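Local structure of beta 1-3 glucanase (Clostridium beijerinckii NCIMB 8052, 5H4E) at residues V233-T245 and S252-K264. The protein is a glycoside hydrolase family 64 enzyme that probably hydrolyses beta-1,3-glucosidic bonds in beta-1,3-glucans. Numbering follows the deposited sequence.
Sequences VYSYYATHELTFT and SGHVVGNDFVFNK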
# COMPACT_ATOMS: atom_id res chain seq x y z
N VAL A 233 22.47 6.25 13.91
CA VAL A 233 21.32 6.39 14.79
C VAL A 233 21.37 5.41 15.96
O VAL A 233 21.15 5.80 17.12
CB VAL A 233 19.99 6.20 13.99
CG1 VAL A 233 18.81 5.98 14.94
CG2 VAL A 233 19.75 7.40 13.09
N TYR A 234 21.68 4.15 15.69
CA TYR A 234 21.83 3.20 16.80
C TYR A 234 23.02 3.53 17.73
O TYR A 234 22.93 3.33 18.95
CB TYR A 234 21.96 1.78 16.26
CG TYR A 234 20.63 1.08 16.18
CD1 TYR A 234 19.57 1.63 15.46
CD2 TYR A 234 20.42 -0.12 16.84
CE1 TYR A 234 18.33 0.98 15.39
CE2 TYR A 234 19.19 -0.77 16.78
CZ TYR A 234 18.16 -0.22 16.05
OH TYR A 234 16.95 -0.87 16.00
N SER A 235 24.09 4.06 17.17
CA SER A 235 25.26 4.47 17.95
C SER A 235 24.90 5.67 18.84
O SER A 235 25.23 5.70 20.03
CB SER A 235 26.42 4.81 17.01
OG SER A 235 27.56 5.29 17.71
N TYR A 236 24.21 6.64 18.24
CA TYR A 236 23.78 7.83 18.96
C TYR A 236 22.88 7.49 20.15
O TYR A 236 23.13 7.95 21.26
CB TYR A 236 23.05 8.78 17.99
CG TYR A 236 22.68 10.10 18.62
CD1 TYR A 236 23.64 11.11 18.77
CD2 TYR A 236 21.40 10.33 19.10
CE1 TYR A 236 23.31 12.32 19.36
CE2 TYR A 236 21.05 11.55 19.70
CZ TYR A 236 22.02 12.54 19.82
OH TYR A 236 21.68 13.74 20.42
N TYR A 237 21.86 6.66 19.92
CA TYR A 237 20.85 6.38 20.93
C TYR A 237 21.31 5.31 21.93
O TYR A 237 20.56 4.92 22.82
CB TYR A 237 19.51 5.98 20.27
CG TYR A 237 18.74 7.19 19.75
CD1 TYR A 237 18.48 8.28 20.58
CD2 TYR A 237 18.33 7.27 18.42
CE1 TYR A 237 17.81 9.40 20.11
CE2 TYR A 237 17.65 8.39 17.94
CZ TYR A 237 17.39 9.45 18.80
OH TYR A 237 16.73 10.57 18.36
N ALA A 238 22.55 4.85 21.80
CA ALA A 238 23.15 4.04 22.86
C ALA A 238 23.35 4.88 24.12
O ALA A 238 23.27 4.38 25.24
CB ALA A 238 24.46 3.44 22.41
N THR A 239 23.60 6.18 23.94
CA THR A 239 23.86 7.05 25.08
C THR A 239 22.95 8.28 25.14
O THR A 239 23.11 9.12 26.02
CB THR A 239 25.32 7.51 25.07
OG1 THR A 239 25.62 8.13 23.81
CG2 THR A 239 26.24 6.32 25.25
N HIS A 240 22.02 8.40 24.20
CA HIS A 240 21.00 9.44 24.27
C HIS A 240 19.62 8.81 24.28
O HIS A 240 19.46 7.67 23.85
CB HIS A 240 21.14 10.43 23.11
CG HIS A 240 22.47 11.11 23.04
ND1 HIS A 240 23.58 10.51 22.48
CD2 HIS A 240 22.89 12.31 23.49
CE1 HIS A 240 24.62 11.32 22.58
NE2 HIS A 240 24.22 12.43 23.19
N GLU A 241 18.63 9.55 24.77
CA GLU A 241 17.25 9.07 24.79
C GLU A 241 16.49 9.53 23.56
O GLU A 241 16.61 10.68 23.13
CB GLU A 241 16.50 9.55 26.04
CG GLU A 241 16.84 8.81 27.32
CD GLU A 241 16.34 7.38 27.34
OE1 GLU A 241 15.11 7.16 27.19
OE2 GLU A 241 17.17 6.47 27.51
N LEU A 242 15.71 8.61 23.00
CA LEU A 242 14.75 8.92 21.95
C LEU A 242 13.39 9.01 22.61
O LEU A 242 12.84 8.01 23.04
CB LEU A 242 14.76 7.85 20.86
CG LEU A 242 13.69 7.87 19.78
CD1 LEU A 242 13.60 9.24 19.17
CD2 LEU A 242 14.04 6.86 18.70
N THR A 243 12.85 10.22 22.69
CA THR A 243 11.58 10.42 23.37
C THR A 243 10.56 11.03 22.44
O THR A 243 10.82 12.07 21.83
CB THR A 243 11.74 11.31 24.60
OG1 THR A 243 12.74 10.74 25.46
CG2 THR A 243 10.42 11.43 25.35
N PHE A 244 9.40 10.39 22.33
CA PHE A 244 8.35 10.90 21.48
C PHE A 244 6.97 10.66 22.07
O PHE A 244 6.78 9.79 22.93
CB PHE A 244 8.46 10.29 20.07
CG PHE A 244 8.02 8.85 19.99
CD1 PHE A 244 8.92 7.82 20.20
CD2 PHE A 244 6.71 8.53 19.65
CE1 PHE A 244 8.52 6.49 20.10
CE2 PHE A 244 6.30 7.20 19.55
CZ PHE A 244 7.21 6.19 19.79
N THR A 245 6.02 11.45 21.61
CA THR A 245 4.64 11.33 22.06
C THR A 245 3.73 11.18 20.85
O THR A 245 3.86 11.91 19.87
CB THR A 245 4.22 12.56 22.88
OG1 THR A 245 5.13 12.73 23.97
CG2 THR A 245 2.81 12.38 23.42
N SER A 252 9.89 6.39 25.54
CA SER A 252 11.28 6.80 25.56
C SER A 252 12.18 5.59 25.37
O SER A 252 12.00 4.57 26.02
CB SER A 252 11.60 7.52 26.87
OG SER A 252 12.85 8.19 26.78
N GLY A 253 13.16 5.69 24.48
CA GLY A 253 13.96 4.53 24.15
C GLY A 253 15.44 4.78 24.12
O GLY A 253 15.89 5.93 24.03
N HIS A 254 16.21 3.70 24.20
CA HIS A 254 17.66 3.75 24.08
C HIS A 254 18.16 2.41 23.57
O HIS A 254 17.50 1.39 23.73
CB HIS A 254 18.33 4.12 25.41
CG HIS A 254 18.04 3.17 26.54
ND1 HIS A 254 16.88 2.43 26.61
CD2 HIS A 254 18.75 2.86 27.65
CE1 HIS A 254 16.90 1.69 27.71
NE2 HIS A 254 18.02 1.94 28.36
N VAL A 255 19.32 2.42 22.92
CA VAL A 255 19.87 1.19 22.37
C VAL A 255 20.70 0.51 23.45
O VAL A 255 21.63 1.11 24.01
CB VAL A 255 20.72 1.46 21.12
CG1 VAL A 255 21.47 0.21 20.67
CG2 VAL A 255 19.84 2.03 19.99
N VAL A 256 20.34 -0.73 23.76
CA VAL A 256 21.08 -1.56 24.70
C VAL A 256 21.54 -2.79 23.95
O VAL A 256 20.73 -3.63 23.57
CB VAL A 256 20.23 -1.99 25.91
CG1 VAL A 256 21.10 -2.73 26.92
CG2 VAL A 256 19.56 -0.79 26.55
N GLY A 257 22.84 -2.88 23.71
CA GLY A 257 23.36 -3.90 22.82
C GLY A 257 22.87 -3.64 21.41
O GLY A 257 23.21 -2.62 20.80
N ASN A 258 22.07 -4.56 20.88
CA ASN A 258 21.54 -4.43 19.52
C ASN A 258 20.04 -4.16 19.52
O ASN A 258 19.43 -4.04 18.45
CB ASN A 258 21.85 -5.69 18.70
CG ASN A 258 22.64 -5.39 17.45
OD1 ASN A 258 23.42 -4.43 17.40
ND2 ASN A 258 22.45 -6.21 16.42
N ASP A 259 19.46 -4.10 20.71
CA ASP A 259 18.03 -3.84 20.87
C ASP A 259 17.75 -2.37 21.09
O ASP A 259 18.55 -1.66 21.70
CB ASP A 259 17.46 -4.62 22.05
CG ASP A 259 17.58 -6.11 21.88
OD1 ASP A 259 17.56 -6.59 20.73
OD2 ASP A 259 17.68 -6.81 22.91
N PHE A 260 16.58 -1.93 20.63
CA PHE A 260 16.08 -0.59 20.93
C PHE A 260 14.99 -0.78 21.96
O PHE A 260 13.92 -1.30 21.65
CB PHE A 260 15.51 0.10 19.68
CG PHE A 260 15.85 1.57 19.58
CD1 PHE A 260 16.47 2.09 18.46
CD2 PHE A 260 15.63 2.41 20.66
CE1 PHE A 260 16.78 3.44 18.38
CE2 PHE A 260 15.95 3.76 20.61
CZ PHE A 260 16.53 4.28 19.47
N VAL A 261 15.26 -0.37 23.20
CA VAL A 261 14.36 -0.62 24.32
C VAL A 261 13.62 0.63 24.81
O VAL A 261 14.24 1.66 25.11
CB VAL A 261 15.14 -1.23 25.51
CG1 VAL A 261 14.20 -1.98 26.43
CG2 VAL A 261 16.25 -2.14 25.00
N PHE A 262 12.30 0.52 24.91
CA PHE A 262 11.47 1.65 25.28
C PHE A 262 10.68 1.42 26.56
O PHE A 262 10.42 0.28 26.97
CB PHE A 262 10.47 1.99 24.16
CG PHE A 262 11.12 2.52 22.90
CD1 PHE A 262 11.79 1.67 22.03
CD2 PHE A 262 11.02 3.87 22.56
CE1 PHE A 262 12.36 2.14 20.87
CE2 PHE A 262 11.60 4.35 21.40
CZ PHE A 262 12.27 3.49 20.56
N ASN A 263 10.30 2.52 27.19
CA ASN A 263 9.31 2.49 28.25
C ASN A 263 8.08 3.25 27.79
O ASN A 263 8.09 3.84 26.71
CB ASN A 263 9.87 3.08 29.54
CG ASN A 263 10.09 4.58 29.46
OD1 ASN A 263 10.07 5.19 28.39
ND2 ASN A 263 10.33 5.20 30.62
N LYS A 264 7.03 3.24 28.60
CA LYS A 264 5.79 3.92 28.28
C LYS A 264 5.33 4.76 29.46
O LYS A 264 5.19 4.24 30.57
CB LYS A 264 4.71 2.90 27.89
CG LYS A 264 3.36 3.49 27.55
CD LYS A 264 2.39 2.36 27.24
CE LYS A 264 1.00 2.86 26.89
NZ LYS A 264 0.14 1.71 26.48
O HOH W 1 23.45 1.33 25.79
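Tyr234, Val255 and Phe260 interlock where the end of helix 227-236 packs on one side of a small antiparallel sheet, whose first two strands, 242-246 and 249-256, form a beta hairpin. Phe260 turns its edge to the face of Tyr234 in a T-shaped pair, with ring planes 86° apart and Phe260 CD1 3.7 Å from Tyr234 CZ. Val255 adds a CH-pi contact over the same Tyr234 ring: with CG1 anti to the backbone N (chi1 171°), CG2 is left anti to the carbonyl carbon, 4.2 Å from the ring centroid. The Tyr234 hydroxyl hydrogen-bonds to Gly275 O. The Tyr237 ring completes the aromatic cluster, meeting Phe260 obliquely, with Tyr237 CB 3.5 Å from Phe260 CZ; Leu242 CD2 touches the same CZ. Val255 N donates to Tyr237 O in a nearly straight bond (N-H...O 171°) from above the carbonyl plane, and a water bridges Ala238 O and Val255 O. Backbone bonds in both directions join Leu242 to Gly253, whose CA lies over one face of Phe262, toward its rim. Glu241, bent at chi2, brings its carboxylate across to strand 249-256, where OE1, also hydrogen-bonded to Tyr269 OH, accepts from Ser252 OG on its anti lone pair at 2.5 Å.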